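Local coordinates for protein putative glucoamylase (Bacteroides uniformis, PDB 4GL3) that probably hydrolyses glycosidic bonds in the manner of a glucoamylase, its natural substrate not being established, at residues I113-S116 with R117-G121; P374-A378 with I379-P383; V386-E389 with N390-G394. All coordinates share one frame; numbering follows the deposited sequence.

Contact 1: residues I113-S116 with R117-G121; sequences IPFS and RKDDG
Ser-116 and Asp-119 are the outer residues of a type I beta turn, with Arg-117 and Lys-118 at its two central positions. The evidence is the backbone bond from Asp-119 N to Ser-116 O (3.1 Å), together with helical backbone torsions at Arg-117 and a psi close to zero (-1°) at Lys-118. A second bond, Phe-115 N to Asp-119 O (3.0 Å), closes the base of the loop. On the side-chain level, Asp-119 has CG anti to its backbone N (chi1 -176°), which brings OD2 obliquely across to Phe-115. There OD2 of Asp-119 rests 3.6 Å from Phe-115 CB, with the ring and carboxylate planes 65° apart. An aliphatic touch extends the contact, Pro-114 CB meeting Asp-120 CB at 3.9 Å.

Further out, these groups are positioned by other parts of the chain. The Phe-115 ring stacks on His-103 and meets Trp-104 edge-to-face, while Asp-120 OD1 turns away to bond Ser-179 OG. The loop as a whole links strand 112-113 to strand 122-123 at the protein surface, and a bound glycerol, probably from the crystallisation liquor, sits about 3 Å from the Asp-119 side chain at the nearest atoms. Two waters meet at the Ser-116 hydroxyl. One joins Ser-116 OG and Lys-118 N, at 2.9 Å from each; the other, lying in the plane of the Phe-115 ring at its edge, is 2.8 Å from Ser-116 OG and donates to Asp-119 OD2 at 2.7 Å.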
loop_
_atom_site.group_PDB
_atom_site.type_symbol
_atom_site.label_atom_id
_atom_site.label_comp_id
_atom_site.label_asym_id
_atom_site.label_seq_id
_atom_site.Cartn_x
_atom_site.Cartn_y
_atom_site.Cartn_z
ATOM N N ILE A 113 8.916 4.359 17.767
ATOM C CA ILE A 113 8.441 5.768 17.968
ATOM C C ILE A 113 6.936 5.699 18.015
ATOM O O ILE A 113 6.317 5.262 17.065
ATOM C CB ILE A 113 8.846 6.712 16.815
ATOM C CG1 ILE A 113 10.377 6.769 16.759
ATOM C CG2 ILE A 113 8.286 8.152 17.029
ATOM C CD1 ILE A 113 10.955 7.382 15.474
ATOM N N PRO A 114 6.337 6.039 19.148
ATOM C CA PRO A 114 4.872 5.995 19.204
ATOM C C PRO A 114 4.209 6.848 18.165
ATOM O O PRO A 114 4.690 7.952 17.862
ATOM C CB PRO A 114 4.552 6.548 20.598
ATOM C CG PRO A 114 5.798 6.365 21.402
ATOM C CD PRO A 114 6.937 6.495 20.414
ATOM N N PHE A 115 3.127 6.316 17.592
ATOM C CA PHE A 115 2.330 7.041 16.629
ATOM C C PHE A 115 1.314 7.963 17.358
ATOM O O PHE A 115 0.998 9.027 16.863
ATOM C CB PHE A 115 1.639 6.078 15.677
ATOM C CG PHE A 115 0.989 6.756 14.502
ATOM C CD1 PHE A 115 1.767 7.298 13.476
ATOM C CD2 PHE A 115 -0.391 6.881 14.425
ATOM C CE1 PHE A 115 1.183 7.939 12.384
ATOM C CE2 PHE A 115 -0.973 7.505 13.315
ATOM C CZ PHE A 115 -0.184 8.049 12.312
ATOM N N SER A 116 0.825 7.535 18.521
ATOM C CA SER A 116 0.022 8.357 19.410
ATOM C C SER A 116 0.241 7.845 20.841
ATOM O O SER A 116 0.968 6.878 21.072
ATOM C CB SER A 116 -1.452 8.278 19.009
ATOM O OG SER A 116 -1.938 6.975 19.251
ATOM N N ARG A 117 -0.374 8.500 21.796
ATOM C CA ARG A 117 -0.143 8.208 23.206
ATOM C C ARG A 117 -0.248 6.739 23.595
ATOM O O ARG A 117 0.619 6.241 24.295
ATOM C CB ARG A 117 -1.035 9.075 24.059
ATOM C CG ARG A 117 -0.767 8.977 25.570
ATOM C CD ARG A 117 -1.402 10.140 26.295
ATOM N NE ARG A 117 -1.166 10.083 27.749
ATOM C CZ ARG A 117 -2.061 9.790 28.679
ATOM N NH1 ARG A 117 -3.334 9.541 28.363
ATOM N NH2 ARG A 117 -1.703 9.810 29.953
ATOM N N LYS A 118 -1.306 6.059 23.160
ATOM C CA LYS A 118 -1.522 4.668 23.491
ATOM C C LYS A 118 -1.128 3.703 22.349
ATOM O O LYS A 118 -1.274 2.495 22.491
ATOM C CB LYS A 118 -2.971 4.472 23.865
ATOM C CG LYS A 118 -3.429 5.260 25.099
ATOM C CD LYS A 118 -4.671 4.659 25.716
ATOM C CE LYS A 118 -5.133 5.458 26.937
ATOM N NZ LYS A 118 -6.397 4.948 27.528
ATOM N N ASP A 119 -0.663 4.247 21.205
ATOM C CA ASP A 119 -0.224 3.440 20.031
ATOM C C ASP A 119 1.300 3.415 19.993
ATOM O O ASP A 119 1.953 4.132 19.215
ATOM C CB ASP A 119 -0.789 4.040 18.739
ATOM C CG ASP A 119 -0.474 3.221 17.478
ATOM O OD1 ASP A 119 0.171 2.133 17.543
ATOM O OD2 ASP A 119 -0.955 3.699 16.409
ATOM N N ASP A 120 1.864 2.572 20.837
ATOM C CA ASP A 120 3.307 2.515 21.051
ATOM C C ASP A 120 3.842 1.112 21.057
ATOM O O ASP A 120 4.895 0.840 21.660
ATOM C CB ASP A 120 3.642 3.197 22.403
ATOM C CG ASP A 120 3.020 2.454 23.631
ATOM O OD1 ASP A 120 2.181 1.534 23.423
ATOM O OD2 ASP A 120 3.419 2.806 24.773
ATOM N N GLY A 121 3.091 0.201 20.452
ATOM C CA GLY A 121 3.492 -1.182 20.301
ATOM C C GLY A 121 3.312 -1.659 18.874
ATOM O O GLY A 121 3.592 -0.935 17.942
HETATM O O HOH W 1 -3.562 7.221 21.668
HETATM O O HOH W 2 -2.622 5.788 16.767
#

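Contact 2: residues P374-A378 with I379-P383; sequences PSYLA and IDQGP
Tyr-376 is the first residue here to reach the start of helix 378-393: its ring carbon CD2 lies 3.4 Å from Gln-381 NE2, which comes to the ring's edge near its plane, with ring and amide planes 53° apart. Gln-381 gets there through a bend in its chain (chi2 -51°) that folds the amide back towards the incoming loop, where NE2 also makes weak hydrogen bonds to Tyr-359 O and Phe-361 O. Leu-377 follows at the N-cap position. Its carbonyl oxygen accepts two backbone N-H groups: Gln-381 N at 2.9 Å approaches almost head-on, whereas Asp-380 N at 3.1 Å stands above the carbonyl plane. Its own N-H is met by a water, 2.8 Å from Leu-377 N, that donates in turn to Gln-381 OE1. Beside this, Leu-377 CD2 runs alongside the Asp-380 side chain, 3.7 Å from OD2. Ala-378 continues the ladder, its O accepting from Gly-382 N at 3.0 Å. At Pro-383 the ladder is interrupted, because proline has no N-H to give to the turn before, and the helix is kinked there.

The loop leads from strand 371-372 into a buried helix start. Ser-45 and Glu-43 bond to its backbone at Tyr-376 and Ala-378, Tyr-359 meets the Tyr-376 ring edge-to-face near strand 360-361, and Asp-380 O accepts from Thr-327 OG1 of helix 326-331.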
loop_
_atom_site.group_PDB
_atom_site.type_symbol
_atom_site.label_atom_id
_atom_site.label_comp_id
_atom_site.label_asym_id
_atom_site.label_seq_id
_atom_site.Cartn_x
_atom_site.Cartn_y
_atom_site.Cartn_z
ATOM N N PRO A 374 4.509 20.672 -0.391
ATOM C CA PRO A 374 5.942 20.668 -0.462
ATOM C C PRO A 374 6.511 19.261 -0.211
ATOM O O PRO A 374 7.706 19.095 -0.225
ATOM C CB PRO A 374 6.339 21.620 0.689
ATOM C CG PRO A 374 5.316 21.316 1.739
ATOM C CD PRO A 374 4.034 21.052 0.965
ATOM N N SER A 375 5.677 18.255 0.010
ATOM C CA SER A 375 6.119 17.019 0.570
ATOM C C SER A 375 6.000 15.854 -0.414
ATOM O O SER A 375 5.286 15.903 -1.419
ATOM C CB SER A 375 5.213 16.684 1.771
ATOM O OG SER A 375 3.874 16.764 1.332
ATOM N N TYR A 376 6.706 14.806 -0.060
ATOM C CA TYR A 376 6.509 13.446 -0.556
ATOM C C TYR A 376 6.333 12.509 0.647
ATOM O O TYR A 376 7.035 12.658 1.666
ATOM C CB TYR A 376 7.756 12.977 -1.307
ATOM C CG TYR A 376 8.185 13.861 -2.413
ATOM C CD1 TYR A 376 9.018 14.928 -2.189
ATOM C CD2 TYR A 376 7.712 13.640 -3.713
ATOM C CE1 TYR A 376 9.416 15.751 -3.247
ATOM C CE2 TYR A 376 8.080 14.453 -4.753
ATOM C CZ TYR A 376 8.928 15.506 -4.520
ATOM O OH TYR A 376 9.288 16.315 -5.584
ATOM N N LEU A 377 5.430 11.548 0.523
ATOM C CA LEU A 377 5.148 10.556 1.563
ATOM C C LEU A 377 5.419 9.154 1.035
ATOM O O LEU A 377 4.995 8.807 -0.076
ATOM C CB LEU A 377 3.681 10.651 1.998
ATOM C CG LEU A 377 3.284 11.693 3.041
ATOM C CD1 LEU A 377 3.708 13.092 2.641
ATOM C CD2 LEU A 377 1.750 11.632 3.281
ATOM N N ALA A 378 6.085 8.327 1.845
ATOM C CA ALA A 378 6.312 6.914 1.476
ATOM C C ALA A 378 5.046 6.220 1.014
ATOM O O ALA A 378 5.065 5.450 0.042
ATOM C CB ALA A 378 6.899 6.105 2.644
ATOM N N ILE A 379 3.966 6.380 1.769
ATOM C CA ILE A 379 2.769 5.567 1.490
ATOM C C ILE A 379 2.008 6.033 0.229
ATOM O O ILE A 379 1.197 5.306 -0.271
ATOM C CB ILE A 379 1.799 5.459 2.713
ATOM C CG1 ILE A 379 1.269 6.842 3.112
ATOM C CG2 ILE A 379 2.481 4.689 3.886
ATOM C CD1 ILE A 379 0.395 6.888 4.390
ATOM N N ASP A 380 2.280 7.235 -0.258
ATOM C CA ASP A 380 1.724 7.736 -1.535
ATOM C C ASP A 380 2.675 7.443 -2.737
ATOM O O ASP A 380 2.214 7.099 -3.834
ATOM C CB ASP A 380 1.422 9.227 -1.388
ATOM C CG ASP A 380 0.268 9.516 -0.333
ATOM O OD1 ASP A 380 -0.529 8.612 -0.021
ATOM O OD2 ASP A 380 0.123 10.679 0.130
ATOM N N GLN A 381 3.992 7.496 -2.504
ATOM C CA GLN A 381 4.986 7.238 -3.545
ATOM C C GLN A 381 5.137 5.747 -3.895
ATOM O O GLN A 381 5.304 5.386 -5.054
ATOM C CB GLN A 381 6.350 7.830 -3.161
ATOM C CG GLN A 381 6.394 9.363 -3.070
ATOM C CD GLN A 381 5.830 10.100 -4.287
ATOM O OE1 GLN A 381 4.601 10.264 -4.449
ATOM N NE2 GLN A 381 6.701 10.667 -5.048
ATOM N N GLY A 382 5.071 4.874 -2.892
ATOM C CA GLY A 382 5.274 3.472 -3.124
ATOM C C GLY A 382 4.335 2.878 -4.157
ATOM O O GLY A 382 4.788 2.179 -5.085
ATOM N N PRO A 383 3.024 3.119 -3.987
ATOM C CA PRO A 383 2.053 2.519 -4.923
ATOM C C PRO A 383 2.183 3.031 -6.355
ATOM O O PRO A 383 1.829 2.305 -7.288
ATOM C CB PRO A 383 0.671 2.874 -4.305
ATOM C CG PRO A 383 0.959 3.083 -2.822
ATOM C CD PRO A 383 2.352 3.704 -2.793
HETATM O O HOH W 3 3.930 11.833 -1.830
#

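Contact 3: residues V386-E389 with N390-G394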
loop_
_atom_site.group_PDB
_atom_site.type_symbol
_atom_site.label_atom_id
_atom_site.label_comp_id
_atom_site.label_asym_id
_atom_site.label_seq_id
_atom_site.Cartn_x
_atom_site.Cartn_y
_atom_site.Cartn_z
ATOM N N VAL A 386 4.937 0.763 -7.844
ATOM C CA VAL A 386 4.600 -0.649 -7.887
ATOM C C VAL A 386 3.382 -0.957 -8.735
ATOM O O VAL A 386 3.358 -1.958 -9.425
ATOM C CB VAL A 386 4.433 -1.233 -6.434
ATOM C CG1 VAL A 386 3.898 -2.663 -6.494
ATOM C CG2 VAL A 386 5.765 -1.194 -5.704
HETATM N N MSE A 387 2.352 -0.115 -8.695
HETATM C CA MSE A 387 1.125 -0.396 -9.459
HETATM C C MSE A 387 1.347 -0.100 -10.928
HETATM O O MSE A 387 0.802 -0.794 -11.771
HETATM C CB MSE A 387 -0.096 0.373 -8.903
HETATM C CG MSE A 387 -0.474 -0.030 -7.465
HETATM SE SE MSE A 387 -0.996 -1.895 -7.267
HETATM C CE MSE A 387 -2.881 -1.851 -7.696
ATOM N N ILE A 388 2.204 0.875 -11.246
ATOM C CA ILE A 388 2.622 1.068 -12.627
ATOM C C ILE A 388 3.264 -0.227 -13.077
ATOM O O ILE A 388 2.926 -0.751 -14.146
ATOM C CB ILE A 388 3.577 2.274 -12.845
ATOM C CG1 ILE A 388 2.799 3.605 -12.722
ATOM C CG2 ILE A 388 4.311 2.177 -14.206
ATOM C CD1 ILE A 388 3.700 4.839 -12.612
ATOM N N GLU A 389 4.148 -0.800 -12.267
ATOM C CA GLU A 389 4.784 -2.025 -12.742
ATOM C C GLU A 389 3.782 -3.200 -12.904
ATOM O O GLU A 389 3.881 -3.973 -13.868
ATOM C CB GLU A 389 5.933 -2.476 -11.818
ATOM C CG GLU A 389 6.783 -3.574 -12.417
ATOM C CD GLU A 389 7.398 -3.148 -13.743
ATOM O OE1 GLU A 389 7.825 -1.969 -13.802
ATOM O OE2 GLU A 389 7.454 -3.978 -14.687
ATOM N N ASN A 390 2.882 -3.374 -11.936
ATOM C CA ASN A 390 1.851 -4.382 -12.070
ATOM C C ASN A 390 1.048 -4.227 -13.370
ATOM O O ASN A 390 0.791 -5.216 -14.054
ATOM C CB ASN A 390 0.912 -4.399 -10.865
ATOM C CG ASN A 390 1.502 -5.145 -9.686
ATOM O OD1 ASN A 390 2.323 -6.053 -9.890
ATOM N ND2 ASN A 390 1.085 -4.775 -8.436
ATOM N N TYR A 391 0.668 -2.999 -13.704
ATOM C CA TYR A 391 0.039 -2.735 -15.020
ATOM C C TYR A 391 0.938 -3.151 -16.166
ATOM O O TYR A 391 0.469 -3.753 -17.110
ATOM C CB TYR A 391 -0.307 -1.254 -15.173
ATOM C CG TYR A 391 -0.657 -0.832 -16.580
ATOM C CD1 TYR A 391 -1.786 -1.346 -17.213
ATOM C CD2 TYR A 391 0.152 0.050 -17.291
ATOM C CE1 TYR A 391 -2.129 -0.971 -18.492
ATOM C CE2 TYR A 391 -0.194 0.441 -18.584
ATOM C CZ TYR A 391 -1.335 -0.093 -19.156
ATOM O OH TYR A 391 -1.687 0.241 -20.411
ATOM N N ARG A 392 2.223 -2.817 -16.130
ATOM C CA ARG A 392 3.066 -3.103 -17.303
ATOM C C ARG A 392 3.488 -4.586 -17.455
ATOM O O ARG A 392 3.613 -5.045 -18.536
ATOM C CB ARG A 392 4.329 -2.223 -17.286
ATOM C CG ARG A 392 4.086 -0.710 -17.205
ATOM C CD ARG A 392 5.392 0.061 -17.027
ATOM N NE ARG A 392 6.048 0.260 -18.310
ATOM C CZ ARG A 392 7.158 0.977 -18.490
ATOM N NH1 ARG A 392 7.824 1.534 -17.450
ATOM N NH2 ARG A 392 7.615 1.123 -19.713
ATOM N N THR A 393 3.772 -5.299 -16.364
ATOM C CA THR A 393 4.275 -6.676 -16.435
ATOM C C THR A 393 3.662 -7.646 -15.380
ATOM O O THR A 393 3.961 -8.825 -15.394
ATOM C CB THR A 393 5.807 -6.705 -16.191
ATOM O OG1 THR A 393 6.087 -6.198 -14.870
ATOM C CG2 THR A 393 6.598 -5.907 -17.279
ATOM N N GLY A 394 2.839 -7.153 -14.459
ATOM C CA GLY A 394 2.323 -7.977 -13.369
ATOM C C GLY A 394 3.402 -8.508 -12.417
ATOM O O GLY A 394 3.140 -9.448 -11.676
#
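Glu-389 and Thr-393, one helical turn apart, cross obliquely and are joined by a short hydrogen bond, Thr-393 OG1 donating to Glu-389 OE2 at 2.6 Å. The acceptor uses its anti lone pair, and a bend in the glutamate chain (chi2 58°) curls the carboxylate along the helix to the threonine. The other oxygen, OE1, forms a salt bridge with Arg-70 and accepts from Gln-23. Replacing this glutamate by an alanine is likely to leave Arg-70 without its salt-bridge mate and both Gln-23 NE2 and the Thr-393 hydroxyl without these acceptors.

Asn-390 is turned differently. Its amide lies beside Val-386, with ND2 4.0 Å from Val-386 CG1, and crosses the selenomethionine at Met-387, whose SE is 3.7 Å from ND2. That same ND2 donates to Met-257 O. The third pair is aliphatic: the Arg-392 chain lies beside that of Ile-388, CD 3.7 Å from CG2, before the guanidinium leaves to bond Gln-23 and Thr-20 and to salt-bridge Asp-16 on helix 15-27.

Helical backbone bonds run from Asn-390 N to Val-386 O (2.9 Å) through to Thr-393 N to Glu-389 O (2.8 Å), and Gly-394 has a positive phi. Asn-390 OD1 accepts from Trp-397 N in the next helix. The arrangement is a short glycine-containing link between helices 378-393 and 395-401, consistent with the (alpha/alpha)6 toroid of the six-hairpin glycosidase clan.

Contacts 2 and 3 adjoin in sequence and treat two parts of one element, the start and the end of helix 378-393, with centres about 17 Å apart. Both are buried, yet they differ: at the start, backbone carbonyls and a bridging water supply the bonds and a proline interrupts the ladder, while near the end charged and amide side chains reach other parts of the fold. Contact 1 is the surface member, a turn held by two backbone bonds, with two waters bridging its polar groups. Its centre lies about 22 Å from that of contact 2 and 34 Å from that of contact 3, with contact 3 on the opposite side of the chain's centre, and it touches neither.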